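Local coordinates for glucose-6-phosphate isomerase (Plasmodium falciparum, PDB 3QKI), which probably catalyses the reversible interconversion of alpha-D-glucose 6-phosphate and beta-D-fructose 6-phosphate in glycolysis and gluconeogenesis, at residues A[344-349]-A[353-358]; A[442-447]-A[534-539]; A[91-96]-A[540-545]. All blocks are in the same frame, centred on the assembly; numbering follows the deposited sequence.

Contact 1: residues A[344-349]-A[353-358]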
# COMPACT_ATOMS: atom_id res chain seq x y z
N ASP A 344 0.73 -9.26 25.54
CA ASP A 344 -0.54 -9.93 25.86
C ASP A 344 -0.85 -9.78 27.36
O ASP A 344 -1.98 -9.43 27.72
CB ASP A 344 -0.51 -11.42 25.52
CG ASP A 344 -0.49 -11.77 24.04
OD1 ASP A 344 -0.77 -10.86 23.20
OD2 ASP A 344 -0.12 -12.91 23.71
N GLU A 345 0.16 -10.04 28.22
CA GLU A 345 0.04 -9.95 29.69
C GLU A 345 -0.31 -8.54 30.14
O GLU A 345 -1.15 -8.36 31.03
CB GLU A 345 1.32 -10.44 30.38
CG GLU A 345 1.53 -11.94 30.24
CD GLU A 345 0.70 -12.79 31.18
OE1 GLU A 345 0.94 -12.71 32.41
OE2 GLU A 345 -0.17 -13.55 30.70
N HIS A 346 0.30 -7.53 29.49
CA HIS A 346 0.02 -6.12 29.76
C HIS A 346 -1.44 -5.83 29.38
O HIS A 346 -2.19 -5.26 30.18
CB HIS A 346 0.97 -5.22 28.93
CG HIS A 346 0.60 -3.78 28.98
ND1 HIS A 346 0.88 -3.00 30.09
CD2 HIS A 346 -0.06 -3.03 28.06
CE1 HIS A 346 0.40 -1.79 29.82
NE2 HIS A 346 -0.18 -1.76 28.61
N PHE A 347 -1.85 -6.26 28.18
CA PHE A 347 -3.21 -6.05 27.70
C PHE A 347 -4.27 -6.66 28.66
O PHE A 347 -5.27 -6.02 28.98
CB PHE A 347 -3.36 -6.68 26.30
CG PHE A 347 -4.74 -6.63 25.68
CD1 PHE A 347 -5.50 -5.46 25.72
CD2 PHE A 347 -5.22 -7.70 24.95
CE1 PHE A 347 -6.75 -5.40 25.11
CE2 PHE A 347 -6.46 -7.62 24.30
CZ PHE A 347 -7.20 -6.47 24.35
N LEU A 348 -4.02 -7.88 29.13
CA LEU A 348 -4.96 -8.55 30.02
C LEU A 348 -5.01 -7.93 31.42
O LEU A 348 -6.11 -7.78 31.98
CB LEU A 348 -4.57 -10.04 30.12
CG LEU A 348 -5.39 -10.92 31.08
CD1 LEU A 348 -6.85 -11.06 30.60
CD2 LEU A 348 -4.75 -12.30 31.22
N HIS A 349 -3.85 -7.65 32.00
CA HIS A 349 -3.73 -7.23 33.39
C HIS A 349 -3.71 -5.73 33.71
O HIS A 349 -4.18 -5.37 34.79
CB HIS A 349 -2.56 -7.95 34.07
CG HIS A 349 -2.71 -9.43 34.09
ND1 HIS A 349 -3.68 -10.05 34.87
CD2 HIS A 349 -2.03 -10.38 33.42
CE1 HIS A 349 -3.54 -11.35 34.65
NE2 HIS A 349 -2.55 -11.60 33.81
N LYS A 353 -6.74 2.72 32.40
CA LYS A 353 -6.11 4.03 32.27
C LYS A 353 -4.60 3.94 31.95
O LYS A 353 -4.00 4.92 31.50
CB LYS A 353 -6.38 4.89 33.53
CG LYS A 353 -5.74 4.34 34.80
CD LYS A 353 -5.84 5.30 35.99
CE LYS A 353 -5.22 4.73 37.26
NZ LYS A 353 -5.96 3.54 37.78
N GLU A 354 -3.99 2.76 32.18
CA GLU A 354 -2.58 2.50 31.98
C GLU A 354 -2.35 1.39 30.95
O GLU A 354 -1.22 0.94 30.75
CB GLU A 354 -1.89 2.15 33.33
CG GLU A 354 -1.98 3.23 34.41
CD GLU A 354 -1.50 4.63 34.06
OE1 GLU A 354 -0.44 4.76 33.40
OE2 GLU A 354 -2.17 5.60 34.48
N ASN A 355 -3.43 0.98 30.27
CA ASN A 355 -3.42 -0.11 29.31
C ASN A 355 -3.23 0.44 27.88
O ASN A 355 -4.15 1.01 27.28
CB ASN A 355 -4.71 -0.91 29.47
CG ASN A 355 -4.70 -2.24 28.79
OD1 ASN A 355 -4.33 -2.37 27.61
ND2 ASN A 355 -5.16 -3.26 29.51
N ILE A 356 -2.01 0.31 27.36
CA ILE A 356 -1.59 0.85 26.05
C ILE A 356 -2.50 0.42 24.86
O ILE A 356 -3.06 1.31 24.22
CB ILE A 356 -0.06 0.69 25.83
CG1 ILE A 356 0.70 1.63 26.76
CG2 ILE A 356 0.33 0.95 24.36
CD1 ILE A 356 2.15 1.27 26.98
N PRO A 357 -2.74 -0.88 24.59
CA PRO A 357 -3.66 -1.23 23.48
C PRO A 357 -5.09 -0.72 23.69
O PRO A 357 -5.77 -0.38 22.72
CB PRO A 357 -3.64 -2.76 23.46
CG PRO A 357 -2.47 -3.17 24.29
CD PRO A 357 -2.19 -2.09 25.24
N VAL A 358 -5.56 -0.70 24.96
CA VAL A 358 -6.91 -0.21 25.25
C VAL A 358 -7.01 1.29 24.94
O VAL A 358 -7.97 1.71 24.27
CB VAL A 358 -7.37 -0.57 26.69
CG1 VAL A 358 -8.61 0.24 27.09
CG2 VAL A 358 -7.64 -2.07 26.81
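An N-capped helix start, in which N355 and I356 bond to F347 and H346, joins helix 330-349 to helix 356-371 across a short turn. N355 occupies the N-cap position and works in two directions. Its amide nitrogen ND2 donates to F347 O at 2.8 Å, close to the plane of its own amide, and gives a further hydrogen bond to A350 O. Its OD1 turns back to accept from the backbone N of V358, a weak capping bond of 3.4 Å. The first N-H of the new helix is taken by the other helix: I356 N donates to NE2 of H346 at 3.0 Å (160°), nearly in the ring plane. Having CG anti to its backbone N (chi1 171°) carries the imidazole across the turn. Accepting at NE2 is consistent with a neutral ring protonated at ND1. F61 of strand 58-61 stacks on this ring, while E354 turns its carboxylate to K59 of the same strand. Apolar contacts gather where F347 and P357 also pack on S535 of helix 523-543. P357 CB sits obliquely to the phenyl ring of F347, 4.0 Å from CD1, and V358 reaches an edge of that ring with CG2, 3.8 Å from CE1. At the imidazole edge, P357 CD lies 3.7 Å from H346 CD2, and the backbone O of E354 stands 3.3 Å from H346 CE1.

Contact 2: residues A[442-447]-A[534-539]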
# COMPACT_ATOMS: atom_id res chain seq x y z
N PRO A 442 -6.32 10.84 10.91
CA PRO A 442 -5.49 10.53 12.09
C PRO A 442 -4.33 9.62 11.70
O PRO A 442 -4.52 8.67 10.93
CB PRO A 442 -6.48 9.79 13.02
CG PRO A 442 -7.82 10.34 12.61
CD PRO A 442 -7.72 10.44 11.12
N VAL A 443 -3.14 9.92 12.17
CA VAL A 443 -1.95 9.16 11.81
C VAL A 443 -1.38 8.43 13.03
O VAL A 443 -1.52 8.88 14.17
CB VAL A 443 -0.86 10.01 11.08
CG1 VAL A 443 -1.38 10.66 9.81
CG2 VAL A 443 -0.20 11.05 11.99
N GLU A 444 -0.71 7.30 12.77
CA GLU A 444 -0.02 6.53 13.79
C GLU A 444 1.42 6.40 13.26
O GLU A 444 1.65 5.77 12.23
CB GLU A 444 -0.70 5.17 14.01
CG GLU A 444 -2.06 5.32 14.67
CD GLU A 444 -2.93 4.09 14.86
OE1 GLU A 444 -2.39 2.97 14.90
OE2 GLU A 444 -4.16 4.26 15.01
N LEU A 445 2.34 7.14 13.90
CA LEU A 445 3.76 7.20 13.55
C LEU A 445 4.54 6.28 14.46
O LEU A 445 4.32 6.27 15.68
CB LEU A 445 4.31 8.64 13.64
CG LEU A 445 3.51 9.78 12.93
CD1 LEU A 445 4.26 11.09 13.03
CD2 LEU A 445 3.30 9.50 11.49
N ILE A 446 5.40 5.44 13.84
CA ILE A 446 6.21 4.44 14.54
C ILE A 446 7.67 4.72 14.20
O ILE A 446 8.01 4.86 13.02
CB ILE A 446 5.77 2.98 14.19
CG1 ILE A 446 4.29 2.78 14.58
CG2 ILE A 446 6.66 1.95 14.90
CD1 ILE A 446 3.53 1.75 13.77
N GLY A 447 8.49 4.91 15.23
CA GLY A 447 9.89 5.24 15.05
C GLY A 447 10.77 4.51 16.03
O GLY A 447 10.28 4.02 17.06
N GLU A 534 -2.69 -6.43 17.51
CA GLU A 534 -3.68 -7.53 17.66
C GLU A 534 -4.57 -7.22 18.89
O GLU A 534 -5.79 -7.31 18.81
CB GLU A 534 -2.99 -8.90 17.86
CG GLU A 534 -2.31 -9.47 16.62
CD GLU A 534 -1.73 -10.87 16.80
OE1 GLU A 534 -1.65 -11.34 17.96
OE2 GLU A 534 -1.40 -11.51 15.78
N SER A 535 -3.95 -6.76 19.99
CA SER A 535 -4.67 -6.38 21.21
C SER A 535 -5.58 -5.18 20.95
O SER A 535 -6.74 -5.21 21.35
CB SER A 535 -3.70 -6.07 22.34
OG SER A 535 -2.85 -7.17 22.61
N ARG A 536 -5.07 -4.13 20.26
CA ARG A 536 -5.85 -2.94 19.93
C ARG A 536 -7.10 -3.30 19.14
O ARG A 536 -8.17 -2.79 19.47
CB ARG A 536 -4.97 -1.92 19.15
CG ARG A 536 -5.68 -0.64 18.70
CD ARG A 536 -6.09 -0.76 17.24
NE ARG A 536 -6.56 0.50 16.65
CZ ARG A 536 -5.76 1.42 16.11
NH1 ARG A 536 -4.45 1.26 16.13
NH2 ARG A 536 -6.28 2.51 15.57
N ILE A 537 -6.97 -4.18 18.12
CA ILE A 537 -8.11 -4.61 17.30
C ILE A 537 -9.16 -5.39 18.09
O ILE A 537 -10.36 -5.13 17.95
CB ILE A 537 -7.65 -5.27 15.98
CG1 ILE A 537 -7.10 -4.18 15.00
CG2 ILE A 537 -8.72 -6.12 15.32
CD1 ILE A 537 -8.04 -2.87 14.79
N VAL A 538 -8.70 -6.30 18.97
CA VAL A 538 -9.58 -7.07 19.83
C VAL A 538 -10.35 -6.10 20.78
O VAL A 538 -11.57 -6.21 20.88
CB VAL A 538 -8.81 -8.18 20.60
CG1 VAL A 538 -9.61 -8.71 21.78
CG2 VAL A 538 -8.39 -9.30 19.66
N ALA A 539 -9.66 -5.13 21.40
CA ALA A 539 -10.27 -4.15 22.30
C ALA A 539 -11.27 -3.30 21.53
O ALA A 539 -12.37 -3.07 22.03
CB ALA A 539 -9.21 -3.26 22.93
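The carboxylate of E444 meets the guanidinium of R536 edge to edge, the two planes only 24° apart, so that no face of either group enters the contact. The meeting is end-on, through both terminal nitrogens. NH2 of R536 donates to the syn lone pair of E444 OE2 at 2.8 Å, while NH1 reaches OE1 of E444 at 2.9 Å, a straighter bond of 166°. A weaker diagonal bond links R536 NH1 to E444 OE2 at 3.2 Å. This bidentate salt bridge spans from strand 443-448, in the mixed sheet of one of the two alpha/beta SIS-type domains of the family, to the long helix 523-543. The backbones stay well apart, with the CA atoms of E444 and R536 12.7 Å from each other, and between the two segments the gap is spanned by these two side chains. E444 runs out extended beyond CG, whereas the arginine chain bends at its second torsion (chi2 -99°) to present its end. Both groups are buried and have further partners. Y533 OH bonds to E444 OE1, and S364 OG to R536 NH2. The remaining nitrogen, NE of R536, is held by the carboxylate of E540, one turn farther along the same helix.

Contact 3: residues A[91-96]-A[540-545]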
# COMPACT_ATOMS: atom_id res chain seq x y z
N LYS A 91 -12.93 -5.14 30.00
CA LYS A 91 -12.04 -6.04 30.75
C LYS A 91 -12.62 -7.44 30.90
O LYS A 91 -11.89 -8.42 30.77
CB LYS A 91 -11.62 -5.45 32.09
CG LYS A 91 -10.42 -4.52 31.95
CD LYS A 91 -9.58 -4.44 33.22
CE LYS A 91 -8.45 -5.45 33.29
NZ LYS A 91 -7.27 -5.03 32.48
N LYS A 92 -13.93 -7.55 31.15
CA LYS A 92 -14.61 -8.83 31.30
C LYS A 92 -14.51 -9.61 29.98
O LYS A 92 -14.19 -10.80 29.99
CB LYS A 92 -16.06 -8.57 31.72
CG LYS A 92 -16.97 -9.79 31.89
CD LYS A 92 -18.42 -9.32 32.10
CE LYS A 92 -19.46 -10.37 31.79
NZ LYS A 92 -20.55 -9.82 30.94
N LYS A 93 -14.76 -8.91 28.85
CA LYS A 93 -14.74 -9.48 27.51
C LYS A 93 -13.35 -9.92 27.08
O LYS A 93 -13.19 -10.99 26.50
CB LYS A 93 -15.38 -8.50 26.51
CG LYS A 93 -16.89 -8.43 26.72
CD LYS A 93 -17.52 -7.23 26.07
CE LYS A 93 -19.01 -7.29 26.26
NZ LYS A 93 -19.66 -6.04 25.86
N VAL A 94 -12.32 -9.11 27.38
CA VAL A 94 -10.93 -9.45 27.06
C VAL A 94 -10.52 -10.69 27.86
O VAL A 94 -9.91 -11.62 27.29
CB VAL A 94 -9.98 -8.24 27.27
CG1 VAL A 94 -8.52 -8.65 27.27
CG2 VAL A 94 -10.24 -7.18 26.20
N GLU A 95 -10.88 -10.73 29.15
CA GLU A 95 -10.61 -11.87 30.03
C GLU A 95 -11.27 -13.16 29.51
O GLU A 95 -10.59 -14.19 29.44
CB GLU A 95 -11.00 -11.57 31.48
CG GLU A 95 -10.60 -12.68 32.44
CD GLU A 95 -10.80 -12.37 33.91
OE1 GLU A 95 -11.87 -11.81 34.27
OE2 GLU A 95 -9.92 -12.74 34.71
N LYS A 96 -12.55 -13.10 29.04
CA LYS A 96 -13.24 -14.26 28.47
C LYS A 96 -12.49 -14.79 27.23
O LYS A 96 -12.36 -15.99 27.07
CB LYS A 96 -14.68 -13.90 28.07
CG LYS A 96 -15.64 -13.79 29.23
CD LYS A 96 -16.90 -13.06 28.79
CE LYS A 96 -18.14 -13.92 28.86
NZ LYS A 96 -18.76 -14.11 27.53
N GLU A 540 -10.92 -2.88 20.31
CA GLU A 540 -11.77 -2.04 19.51
C GLU A 540 -13.07 -2.71 19.05
O GLU A 540 -14.11 -2.05 19.01
CB GLU A 540 -10.99 -1.39 18.35
CG GLU A 540 -11.63 -0.10 17.89
CD GLU A 540 -10.80 0.76 16.97
OE1 GLU A 540 -9.62 0.42 16.71
OE2 GLU A 540 -11.33 1.80 16.51
N GLY A 541 -13.01 -4.02 18.74
CA GLY A 541 -14.20 -4.77 18.34
C GLY A 541 -15.22 -4.81 19.46
O GLY A 541 -16.41 -4.62 19.22
N PHE A 542 -14.75 -4.95 20.71
CA PHE A 542 -15.60 -4.93 21.91
C PHE A 542 -16.17 -3.54 22.18
O PHE A 542 -17.35 -3.44 22.51
CB PHE A 542 -14.90 -5.51 23.15
CG PHE A 542 -14.65 -7.01 23.06
CD1 PHE A 542 -15.66 -7.89 22.66
CD2 PHE A 542 -13.41 -7.55 23.41
CE1 PHE A 542 -15.43 -9.27 22.62
CE2 PHE A 542 -13.17 -8.93 23.32
CZ PHE A 542 -14.18 -9.78 22.92
N LEU A 543 -15.38 -2.48 21.95
CA LEU A 543 -15.86 -1.09 22.06
C LEU A 543 -16.97 -0.85 21.02
O LEU A 543 -17.97 -0.21 21.33
CB LEU A 543 -14.72 -0.07 21.84
CG LEU A 543 -13.57 -0.04 22.85
CD1 LEU A 543 -12.54 1.00 22.43
CD2 LEU A 543 -14.06 0.22 24.27
N LEU A 544 -16.78 -1.39 19.79
CA LEU A 544 -17.75 -1.25 18.69
C LEU A 544 -18.93 -2.18 18.84
O LEU A 544 -19.90 -2.06 18.08
CB LEU A 544 -17.07 -1.52 17.35
CG LEU A 544 -16.07 -0.45 16.88
CD1 LEU A 544 -15.27 -0.95 15.71
CD2 LEU A 544 -16.78 0.87 16.55
N ASN A 545 -18.82 -3.15 19.77
CA ASN A 545 -19.78 -4.21 20.03
C ASN A 545 -20.04 -5.04 18.76
O ASN A 545 -21.18 -5.34 18.43
CB ASN A 545 -21.09 -3.68 20.64
CG ASN A 545 -21.93 -4.74 21.27
OD1 ASN A 545 -21.42 -5.70 21.85
ND2 ASN A 545 -23.24 -4.63 21.11
O HOH W 1 -18.99 -5.58 23.19
O HOH W 2 -21.65 -7.60 23.70
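K93 and F542 meet through a CH-pi contact, in which CB of the lysine stands over the ring face, 3.6 Å from the centroid of F542 and only 4° off the ring normal. The aliphatic chain then runs on, extended beyond CG, and brings K93 CD within 3.9 Å of F542 CD1. Apolar packing adds V94, whose CG2 lies 4.2 Å from F542 CD2. Together these contacts seat the aromatic side chain, near the C-terminal end of helix 523-543, against helix 90-99. No direct hydrogen bond crosses between the segments, and the polar link is made by water. One water accepts from K93 NZ at 2.8 Å and donates to both F542 O and N545 OD1. A second donates to N545 OD1 at 2.7 Å and takes a weak bond from K93 NZ. N545 follows the helix with a positive phi of 57° in a Schellman motif, and its side chain reaches back to these waters. K93 NZ also bonds to V88 O, just ahead of its own helix. The lysine therefore works in two parts: its methylene chain packs on the phenyl ring, while its ammonium group, probably charged, is solvated beside the helix end, where backbone and amide oxygens can share the water.

In the fold
From the N terminus, residues 91-96 come first and are met only by 540-545, so contact 3 closes a loop of more than 440 residues that contains both other contacts. Within it, contact 1 opens at 344-349 and closes only a few residues later, at 353-358, at the turn between two successive helices. Contact 2 opens afterwards at strand 443-448 and closes at 534-539, making contacts 1 and 2 serial, with no crossing. Helix 523-543 serves contacts 2 and 3 along adjoining segments, and F347 and P357 of contact 1 pack on S535 of this helix. F347 also reaches V94 of contact 3. The three thus tie helices 90-99, 330-349 and 356-371 and the mixed sheet around one long helix.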